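Pli0006 protein (Listeria innocua, PDB 3OP9) is probably a DNA-binding transcriptional regulator of the helix-turn-helix (XRE) family, likely plasmid-encoded. Local coordinates at residues A[12-17]-A[41-46]; A[16-19]-A[24-27]; A[19-24]-A[59-64]. One frame throughout, in Å; residues are numbered along the deposited sequence. Where two conformers were deposited one is given.

Contact 1 (A[12-17]-A[41-46]); sequences ENLSRL and YYMSGE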
loop_
_atom_site.group_PDB
_atom_site.type_symbol
_atom_site.label_atom_id
_atom_site.label_comp_id
_atom_site.label_asym_id
_atom_site.label_seq_id
_atom_site.Cartn_x
_atom_site.Cartn_y
_atom_site.Cartn_z
ATOM N N GLU A 12 -20.703 8.783 4.656
ATOM C CA GLU A 12 -21.212 7.777 3.700
ATOM C C GLU A 12 -20.617 6.398 4.027
ATOM O O GLU A 12 -21.318 5.382 4.017
ATOM C CB GLU A 12 -20.871 8.215 2.258
ATOM C CG GLU A 12 -21.283 7.204 1.190
ATOM C CD GLU A 12 -20.976 7.672 -0.245
ATOM O OE1 GLU A 12 -20.823 8.896 -0.472
ATOM O OE2 GLU A 12 -20.887 6.808 -1.146
ATOM N N ASN A 13 -19.321 6.374 4.328
ATOM C CA ASN A 13 -18.622 5.126 4.657
ATOM C C ASN A 13 -19.102 4.532 5.962
ATOM O O ASN A 13 -19.327 3.324 6.061
ATOM C CB ASN A 13 -17.104 5.344 4.733
ATOM C CG ASN A 13 -16.500 5.604 3.387
ATOM O OD1 ASN A 13 -17.156 5.413 2.366
ATOM N ND2 ASN A 13 -15.236 5.989 3.364
ATOM N N LEU A 14 -19.288 5.379 6.969
ATOM C CA LEU A 14 -19.724 4.850 8.241
ATOM C C LEU A 14 -21.144 4.293 8.048
ATOM O O LEU A 14 -21.496 3.257 8.600
ATOM C CB LEU A 14 -19.694 5.939 9.321
ATOM C CG LEU A 14 -20.026 5.386 10.714
ATOM C CD1 LEU A 14 -18.986 4.348 11.135
ATOM C CD2 LEU A 14 -20.092 6.492 11.726
ATOM N N SER A 15 -21.956 4.978 7.239
ATOM C CA SER A 15 -23.325 4.540 6.996
ATOM C C SER A 15 -23.330 3.164 6.307
ATOM O O SER A 15 -24.127 2.292 6.643
ATOM C CB SER A 15 -24.094 5.585 6.173
ATOM O OG SER A 15 -24.260 6.809 6.907
ATOM N N ARG A 16 -22.420 2.959 5.360
ATOM C CA ARG A 16 -22.365 1.688 4.656
ATOM C C ARG A 16 -21.826 0.560 5.547
ATOM O O ARG A 16 -22.267 -0.582 5.425
ATOM C CB ARG A 16 -21.509 1.770 3.400
ATOM C CG ARG A 16 -21.603 0.448 2.628
ATOM C CD ARG A 16 -20.902 0.471 1.332
ATOM N NE ARG A 16 -21.491 1.391 0.368
ATOM C CZ ARG A 16 -22.522 1.107 -0.430
ATOM N NH1 ARG A 16 -23.141 -0.067 -0.367
ATOM N NH2 ARG A 16 -22.939 2.020 -1.290
ATOM N N LEU A 17 -20.876 0.880 6.418
ATOM C CA LEU A 17 -20.342 -0.090 7.374
ATOM C C LEU A 17 -21.448 -0.528 8.321
ATOM O O LEU A 17 -21.622 -1.715 8.583
ATOM C CB LEU A 17 -19.170 0.532 8.167
ATOM C CG LEU A 17 -17.861 0.610 7.389
ATOM C CD1 LEU A 17 -16.861 1.504 8.117
ATOM C CD2 LEU A 17 -17.276 -0.800 7.144
ATOM N N TYR A 41 -25.402 11.808 14.197
ATOM C CA TYR A 41 -24.819 12.967 13.531
ATOM C C TYR A 41 -23.556 12.623 12.731
ATOM O O TYR A 41 -23.295 13.263 11.735
ATOM C CB TYR A 41 -24.500 14.066 14.515
ATOM C CG TYR A 41 -25.729 14.590 15.248
ATOM C CD1 TYR A 41 -26.999 14.591 14.647
ATOM C CD2 TYR A 41 -25.615 15.073 16.527
ATOM C CE1 TYR A 41 -28.124 15.078 15.343
ATOM C CE2 TYR A 41 -26.728 15.571 17.235
ATOM C CZ TYR A 41 -27.968 15.566 16.636
ATOM O OH TYR A 41 -29.042 16.049 17.353
ATOM N N TYR A 42 -22.770 11.643 13.170
ATOM C CA TYR A 42 -21.658 11.160 12.335
ATOM C C TYR A 42 -22.158 10.698 10.989
ATOM O O TYR A 42 -21.537 10.983 9.956
ATOM C CB TYR A 42 -20.960 9.956 12.957
ATOM C CG TYR A 42 -20.124 10.230 14.173
ATOM C CD1 TYR A 42 -19.723 11.518 14.512
ATOM C CD2 TYR A 42 -19.743 9.187 14.994
ATOM C CE1 TYR A 42 -18.945 11.744 15.666
ATOM C CE2 TYR A 42 -18.986 9.397 16.123
ATOM C CZ TYR A 42 -18.586 10.667 16.458
ATOM O OH TYR A 42 -17.814 10.811 17.599
HETATM N N MSE A 43 -23.259 9.945 11.016
HETATM C CA MSE A 43 -23.796 9.279 9.822
HETATM C C MSE A 43 -24.380 10.275 8.839
HETATM O O MSE A 43 -24.362 10.042 7.640
HETATM C CB MSE A 43 -24.887 8.267 10.192
HETATM C CG MSE A 43 -24.469 7.193 11.181
HETATM SE SE MSE A 43 -23.637 5.590 10.404
HETATM C CE MSE A 43 -23.025 4.805 12.087
ATOM N N SER A 44 -24.909 11.379 9.349
ATOM C CA SER A 44 -25.574 12.360 8.517
ATOM C C SER A 44 -24.569 13.406 8.084
ATOM O O SER A 44 -24.882 14.282 7.277
ATOM C CB SER A 44 -26.722 13.012 9.277
ATOM O OG SER A 44 -26.217 13.742 10.365
ATOM N N GLY A 45 -23.365 13.315 8.642
ATOM C CA GLY A 45 -22.291 14.248 8.343
ATOM C C GLY A 45 -22.392 15.578 9.085
ATOM O O GLY A 45 -21.666 16.522 8.787
ATOM N N GLU A 46 -23.291 15.649 10.054
ATOM C CA GLU A 46 -23.505 16.890 10.789
ATOM C C GLU A 46 -22.370 17.177 11.763
ATOM O O GLU A 46 -22.153 18.321 12.159
ATOM C CB GLU A 46 -24.834 16.832 11.527
ATOM C CG GLU A 46 -26.029 16.952 10.594
ATOM C CD GLU A 46 -27.335 17.026 11.341
ATOM O OE1 GLU A 46 -27.788 18.153 11.628
ATOM O OE2 GLU A 46 -27.905 15.956 11.641
#
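Leu14 sends its CG trans to the backbone nitrogen (chi1 -175°), out toward helix 36-44, and Met43, a selenomethionine, answers with a chain that bends at chi2 (-87°) and reaches over to helix 10-21. That bend lays the selenium in the angle between two neighbouring residues: SE of Met43 is 3.6 Å from Ser15 CA and 3.6 Å from Leu14 CG. The two side chains run at about a right angle, so the selenoether end crosses the leucine branch point. Its terminal methyl presses close, with Met43 CE 3.3 Å from Leu14 CG and 3.4 Å from Leu14 CD2. Met43 was modelled in two conformers and this is one of them, so the exact closeness of its selenium and methyl to Leu14 and Ser15 is doubtful. On its other flank Leu14 CD2 lies 3.8 Å from Tyr42 CB. From there the Tyr42 side chain turns away from 12-17 and packs against Phe10, at the start of the same helix, and against Leu32 and Pro49.

Helix 36-44 is the second helix of the helix-turn-helix, the one that usually reads DNA in this family, and helix 10-21 packs against it. The backbones come closest at Ser15 and Met43, whose CA atoms are 5.5 Å apart. At that approach Ser15 OG sits 3.6 Å from Met43 CB, while its hydrogen bond goes to Ala11 O, one turn back in its own helix. Soon after Met43 the chain leaves the helix at Gly45, with positive phi (80°). On helix 10-21, Arg16 reaches outward to a salt bridge with Glu109 of a third subunit.

Contact 2 (A[16-19]-A[24-27]); sequences RLKK and KNHQ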
loop_
_atom_site.group_PDB
_atom_site.type_symbol
_atom_site.label_atom_id
_atom_site.label_comp_id
_atom_site.label_asym_id
_atom_site.label_seq_id
_atom_site.Cartn_x
_atom_site.Cartn_y
_atom_site.Cartn_z
ATOM N N ARG A 16 -22.420 2.959 5.360
ATOM C CA ARG A 16 -22.365 1.688 4.656
ATOM C C ARG A 16 -21.826 0.560 5.547
ATOM O O ARG A 16 -22.267 -0.582 5.425
ATOM C CB ARG A 16 -21.509 1.770 3.400
ATOM C CG ARG A 16 -21.603 0.448 2.628
ATOM C CD ARG A 16 -20.902 0.471 1.332
ATOM N NE ARG A 16 -21.491 1.391 0.368
ATOM C CZ ARG A 16 -22.522 1.107 -0.430
ATOM N NH1 ARG A 16 -23.141 -0.067 -0.367
ATOM N NH2 ARG A 16 -22.939 2.020 -1.290
ATOM N N LEU A 17 -20.876 0.880 6.418
ATOM C CA LEU A 17 -20.342 -0.090 7.374
ATOM C C LEU A 17 -21.448 -0.528 8.321
ATOM O O LEU A 17 -21.622 -1.715 8.583
ATOM C CB LEU A 17 -19.170 0.532 8.167
ATOM C CG LEU A 17 -17.861 0.610 7.389
ATOM C CD1 LEU A 17 -16.861 1.504 8.117
ATOM C CD2 LEU A 17 -17.276 -0.800 7.144
ATOM N N LYS A 18 -22.214 0.436 8.813
ATOM C CA LYS A 18 -23.323 0.156 9.707
ATOM C C LYS A 18 -24.318 -0.788 9.043
ATOM O O LYS A 18 -24.805 -1.754 9.659
ATOM C CB LYS A 18 -24.016 1.462 10.089
ATOM C CG LYS A 18 -25.199 1.299 11.031
ATOM C CD LYS A 18 -26.255 2.356 10.771
ATOM C CE LYS A 18 -27.448 2.212 11.713
ATOM N NZ LYS A 18 -28.337 3.412 11.682
ATOM N N LYS A 19 -24.604 -0.518 7.776
ATOM C CA LYS A 19 -25.573 -1.310 7.027
ATOM C C LYS A 19 -25.035 -2.713 6.795
ATOM O O LYS A 19 -25.696 -3.696 7.084
ATOM C CB LYS A 19 -25.876 -0.654 5.670
ATOM C CG LYS A 19 -26.709 -1.556 4.727
ATOM C CD LYS A 19 -27.019 -0.894 3.381
ATOM C CE LYS A 19 -25.810 -0.875 2.436
ATOM N NZ LYS A 19 -25.428 -2.229 1.924
ATOM N N LYS A 24 -26.503 -1.311 14.935
ATOM C CA LYS A 24 -27.425 -0.273 15.346
ATOM C C LYS A 24 -26.567 0.858 15.877
ATOM O O LYS A 24 -25.483 0.611 16.394
ATOM C CB LYS A 24 -28.342 -0.786 16.452
ATOM C CG LYS A 24 -29.054 -2.087 16.126
ATOM C CD LYS A 24 -30.444 -1.841 15.564
ATOM C CE LYS A 24 -31.384 -2.983 15.906
ATOM N NZ LYS A 24 -32.794 -2.524 16.011
ATOM N N ASN A 25 -27.051 2.085 15.759
ATOM C CA ASN A 25 -26.300 3.244 16.236
ATOM C C ASN A 25 -25.846 3.109 17.692
ATOM O O ASN A 25 -24.746 3.536 18.028
ATOM C CB ASN A 25 -27.112 4.531 16.079
ATOM C CG ASN A 25 -27.238 4.965 14.645
ATOM O OD1 ASN A 25 -26.594 4.409 13.758
ATOM N ND2 ASN A 25 -28.045 5.976 14.409
ATOM N N HIS A 26 -26.681 2.544 18.556
ATOM C CA HIS A 26 -26.319 2.451 19.978
ATOM C C HIS A 26 -25.131 1.498 20.216
ATOM O O HIS A 26 -24.385 1.680 21.180
ATOM C CB HIS A 26 -27.520 2.053 20.865
ATOM C CG HIS A 26 -27.842 0.591 20.834
ATOM N ND1 HIS A 26 -28.884 0.070 20.093
ATOM C CD2 HIS A 26 -27.259 -0.464 21.451
ATOM C CE1 HIS A 26 -28.919 -1.241 20.245
ATOM N NE2 HIS A 26 -27.939 -1.592 21.060
ATOM N N GLN A 27 -24.955 0.508 19.339
ATOM C CA GLN A 27 -23.813 -0.404 19.407
ATOM C C GLN A 27 -22.516 0.327 19.050
ATOM O O GLN A 27 -21.476 0.156 19.707
ATOM C CB GLN A 27 -24.023 -1.584 18.462
ATOM C CG GLN A 27 -25.185 -2.481 18.901
ATOM C CD GLN A 27 -25.429 -3.646 17.967
ATOM O OE1 GLN A 27 -25.671 -3.457 16.785
ATOM N NE2 GLN A 27 -25.378 -4.869 18.505
#
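The flat amide of Asn25 receives the ammonium group of Lys18 from above its carbonyl plane, the nitrogen standing 50° out of it and not on a lone pair. The bond is nonetheless short, Lys18 NZ to Asn25 OD1 being 2.9 Å, and it meets the carbonyl at a C=O...N angle of 111°. Lys18 CE follows closely behind, 3.1 Å from Asn25 OD1, so the last two atoms of the lysine both lie against the oxygen. The amide nitrogen is turned farther off, with Asn25 ND2 3.8 Å from Lys18 NZ.

Lys18 is otherwise extended, but its chi2 is skewed to -148°, and this kink helps to carry the chain across to the start of helix 25-32. On the way Lys18 CE passes 4.4 Å from Lys24 CA. Lys24 holds the N-cap position there, and its backbone N donates to Gln27 OE1 at 3.0 Å, in the carbonyl plane: a side chain of the first turn bonding back to the N-cap backbone.

Helix 25-32 opens the helix-turn-helix, and this is a surface tie to helix 10-21. With a neutral amide as acceptor, the lysine charge is not cancelled here; the carbonyl probably eases its placement beside a helix N-terminus, whose dipole would tend to disfavour a cation.

Contact 3 (A[19-24]-A[59-64]); sequences KEHGLK and TYFHLS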
loop_
_atom_site.group_PDB
_atom_site.type_symbol
_atom_site.label_atom_id
_atom_site.label_comp_id
_atom_site.label_asym_id
_atom_site.label_seq_id
_atom_site.Cartn_x
_atom_site.Cartn_y
_atom_site.Cartn_z
ATOM N N LYS A 19 -24.604 -0.518 7.776
ATOM C CA LYS A 19 -25.573 -1.310 7.027
ATOM C C LYS A 19 -25.035 -2.713 6.795
ATOM O O LYS A 19 -25.696 -3.696 7.084
ATOM C CB LYS A 19 -25.876 -0.654 5.670
ATOM C CG LYS A 19 -26.709 -1.556 4.727
ATOM C CD LYS A 19 -27.019 -0.894 3.381
ATOM C CE LYS A 19 -25.810 -0.875 2.436
ATOM N NZ LYS A 19 -25.428 -2.229 1.924
ATOM N N GLU A 20 -23.819 -2.806 6.275
ATOM C CA GLU A 20 -23.260 -4.092 5.896
ATOM C C GLU A 20 -22.962 -4.969 7.095
ATOM O O GLU A 20 -22.897 -6.182 6.960
ATOM C CB GLU A 20 -22.000 -3.900 5.073
ATOM C CG GLU A 20 -22.299 -3.304 3.718
ATOM C CD GLU A 20 -21.278 -3.682 2.668
ATOM O OE1 GLU A 20 -20.291 -4.369 3.017
ATOM O OE2 GLU A 20 -21.478 -3.302 1.491
ATOM N N HIS A 21 -22.781 -4.362 8.265
ATOM C CA HIS A 21 -22.478 -5.136 9.463
ATOM C C HIS A 21 -23.707 -5.401 10.315
ATOM O O HIS A 21 -23.615 -6.096 11.315
ATOM C CB HIS A 21 -21.407 -4.435 10.298
ATOM C CG HIS A 21 -20.029 -4.572 9.734
ATOM N ND1 HIS A 21 -19.128 -5.510 10.187
ATOM C CD2 HIS A 21 -19.397 -3.890 8.744
ATOM C CE1 HIS A 21 -18.001 -5.403 9.504
ATOM N NE2 HIS A 21 -18.132 -4.412 8.639
ATOM N N GLY A 22 -24.842 -4.841 9.917
ATOM C CA GLY A 22 -26.082 -4.985 10.649
ATOM C C GLY A 22 -26.032 -4.353 12.020
ATOM O O GLY A 22 -26.696 -4.827 12.943
ATOM N N LEU A 23 -25.250 -3.285 12.163
ATOM C CA LEU A 23 -25.132 -2.590 13.435
ATOM C C LEU A 23 -26.236 -1.566 13.658
ATOM O O LEU A 23 -26.830 -1.021 12.714
ATOM C CB LEU A 23 -23.782 -1.885 13.521
ATOM C CG LEU A 23 -22.592 -2.839 13.523
ATOM C CD1 LEU A 23 -21.293 -2.077 13.210
ATOM C CD2 LEU A 23 -22.517 -3.573 14.885
ATOM N N LYS A 24 -26.503 -1.311 14.935
ATOM C CA LYS A 24 -27.425 -0.273 15.346
ATOM C C LYS A 24 -26.567 0.858 15.877
ATOM O O LYS A 24 -25.483 0.611 16.394
ATOM C CB LYS A 24 -28.342 -0.786 16.452
ATOM C CG LYS A 24 -29.054 -2.087 16.126
ATOM C CD LYS A 24 -30.444 -1.841 15.564
ATOM C CE LYS A 24 -31.384 -2.983 15.906
ATOM N NZ LYS A 24 -32.794 -2.524 16.011
ATOM N N THR A 59 -9.787 0.425 13.859
ATOM C CA THR A 59 -9.301 -0.792 14.489
ATOM C C THR A 59 -10.447 -1.829 14.519
ATOM O O THR A 59 -10.244 -3.004 14.224
ATOM C CB THR A 59 -8.795 -0.477 15.918
ATOM O OG1 THR A 59 -7.693 0.437 15.825
ATOM C CG2 THR A 59 -8.343 -1.745 16.634
ATOM N N TYR A 60 -11.648 -1.380 14.867
ATOM C CA TYR A 60 -12.784 -2.306 14.978
ATOM C C TYR A 60 -13.082 -2.983 13.624
ATOM O O TYR A 60 -13.268 -4.188 13.557
ATOM C CB TYR A 60 -14.021 -1.576 15.485
ATOM C CG TYR A 60 -15.179 -2.518 15.619
ATOM C CD1 TYR A 60 -15.291 -3.341 16.735
ATOM C CD2 TYR A 60 -16.126 -2.638 14.614
ATOM C CE1 TYR A 60 -16.339 -4.240 16.860
ATOM C CE2 TYR A 60 -17.183 -3.540 14.744
ATOM C CZ TYR A 60 -17.271 -4.327 15.874
ATOM O OH TYR A 60 -18.310 -5.222 16.019
ATOM N N PHE A 61 -13.083 -2.192 12.556
ATOM C CA PHE A 61 -13.458 -2.639 11.219
ATOM C C PHE A 61 -12.256 -3.108 10.419
ATOM O O PHE A 61 -12.402 -3.506 9.269
ATOM C CB PHE A 61 -14.159 -1.496 10.466
ATOM C CG PHE A 61 -15.519 -1.192 10.998
ATOM C CD1 PHE A 61 -16.540 -2.135 10.868
ATOM C CD2 PHE A 61 -15.798 0.005 11.611
ATOM C CE1 PHE A 61 -17.807 -1.871 11.342
ATOM C CE2 PHE A 61 -17.072 0.270 12.093
ATOM C CZ PHE A 61 -18.079 -0.677 11.958
ATOM N N HIS A 62 -11.070 -3.075 11.025
ATOM C CA HIS A 62 -9.835 -3.517 10.352
ATOM C C HIS A 62 -9.558 -2.740 9.063
ATOM O O HIS A 62 -9.301 -3.342 8.020
ATOM C CB HIS A 62 -9.897 -5.004 9.996
ATOM C CG HIS A 62 -10.159 -5.890 11.169
ATOM N ND1 HIS A 62 -9.414 -5.828 12.325
ATOM C CD2 HIS A 62 -11.082 -6.860 11.366
ATOM C CE1 HIS A 62 -9.865 -6.722 13.188
ATOM N NE2 HIS A 62 -10.881 -7.358 12.632
ATOM N N LEU A 63 -9.588 -1.415 9.149
ATOM C CA LEU A 63 -9.466 -0.540 7.983
ATOM C C LEU A 63 -8.307 0.408 8.221
ATOM O O LEU A 63 -7.975 0.685 9.369
ATOM C CB LEU A 63 -10.733 0.303 7.859
ATOM C CG LEU A 63 -12.032 -0.487 7.627
ATOM C CD1 LEU A 63 -13.212 0.469 7.669
ATOM C CD2 LEU A 63 -11.946 -1.182 6.303
ATOM N N SER A 64 -7.714 0.937 7.155
ATOM C CA SER A 64 -6.811 2.073 7.337
ATOM C C SER A 64 -7.690 3.268 7.674
ATOM O O SER A 64 -8.882 3.286 7.356
ATOM C CB SER A 64 -6.010 2.345 6.064
ATOM O OG SER A 64 -6.905 2.736 5.037
#
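His21 and Phe61 lie in the last turns of their helices, each ended by a Schellman motif with positive phi at Gly22 or His62, and their CA atoms are 9.5 Å apart, leaving the side chains to bridge the gap. The rings form a T-shaped pair, the edge of Phe61 directed at the face of His21, with centroids 4.9 Å apart and planes at 65°. Phe61 CE1 stands over the centre of the imidazole, 3.6 Å above its plane; a chi1 of -71° swings the phenyl ring across to it. Leu23, on the same segment as His21, meets the phenyl ring at its edge: its CD1 lies near the ring plane, 3.7 Å from Phe61 CZ. Tyr60 covers one face of the same ring.

Outward from here Glu20 hydrogen-bonds to Ser94 N of a second subunit, and Thr59 to Tyr71 OH of a third. Joining the ends of helices 10-21 and 51-61 in this way, with the two helices of the helix-turn-helix, 25-32 and 36-44, lying between them in sequence, is in keeping with the all-helical domain of XRE-type regulators.

Overall arrangement
All three contacts start from helix 10-21 and tie it to the helices that follow. Contacts 1 and 3 are partly buried and apolar or aromatic, toward helix 36-44 and helix 51-61; Leu17 connects them, packing on Phe61 and Leu63. Contact 2, toward helix 25-32, lies at the surface and is polar, resting on a single charged-to-neutral hydrogen bond. Contacts 1 and 2 meet where Met43 CE touches Lys18 and Asn25, so helix 36-44 borders both. Contacts 2 and 3 are joined through the backbone by a probable bond from Leu23 N to Lys18 O. The second subunit borders all three.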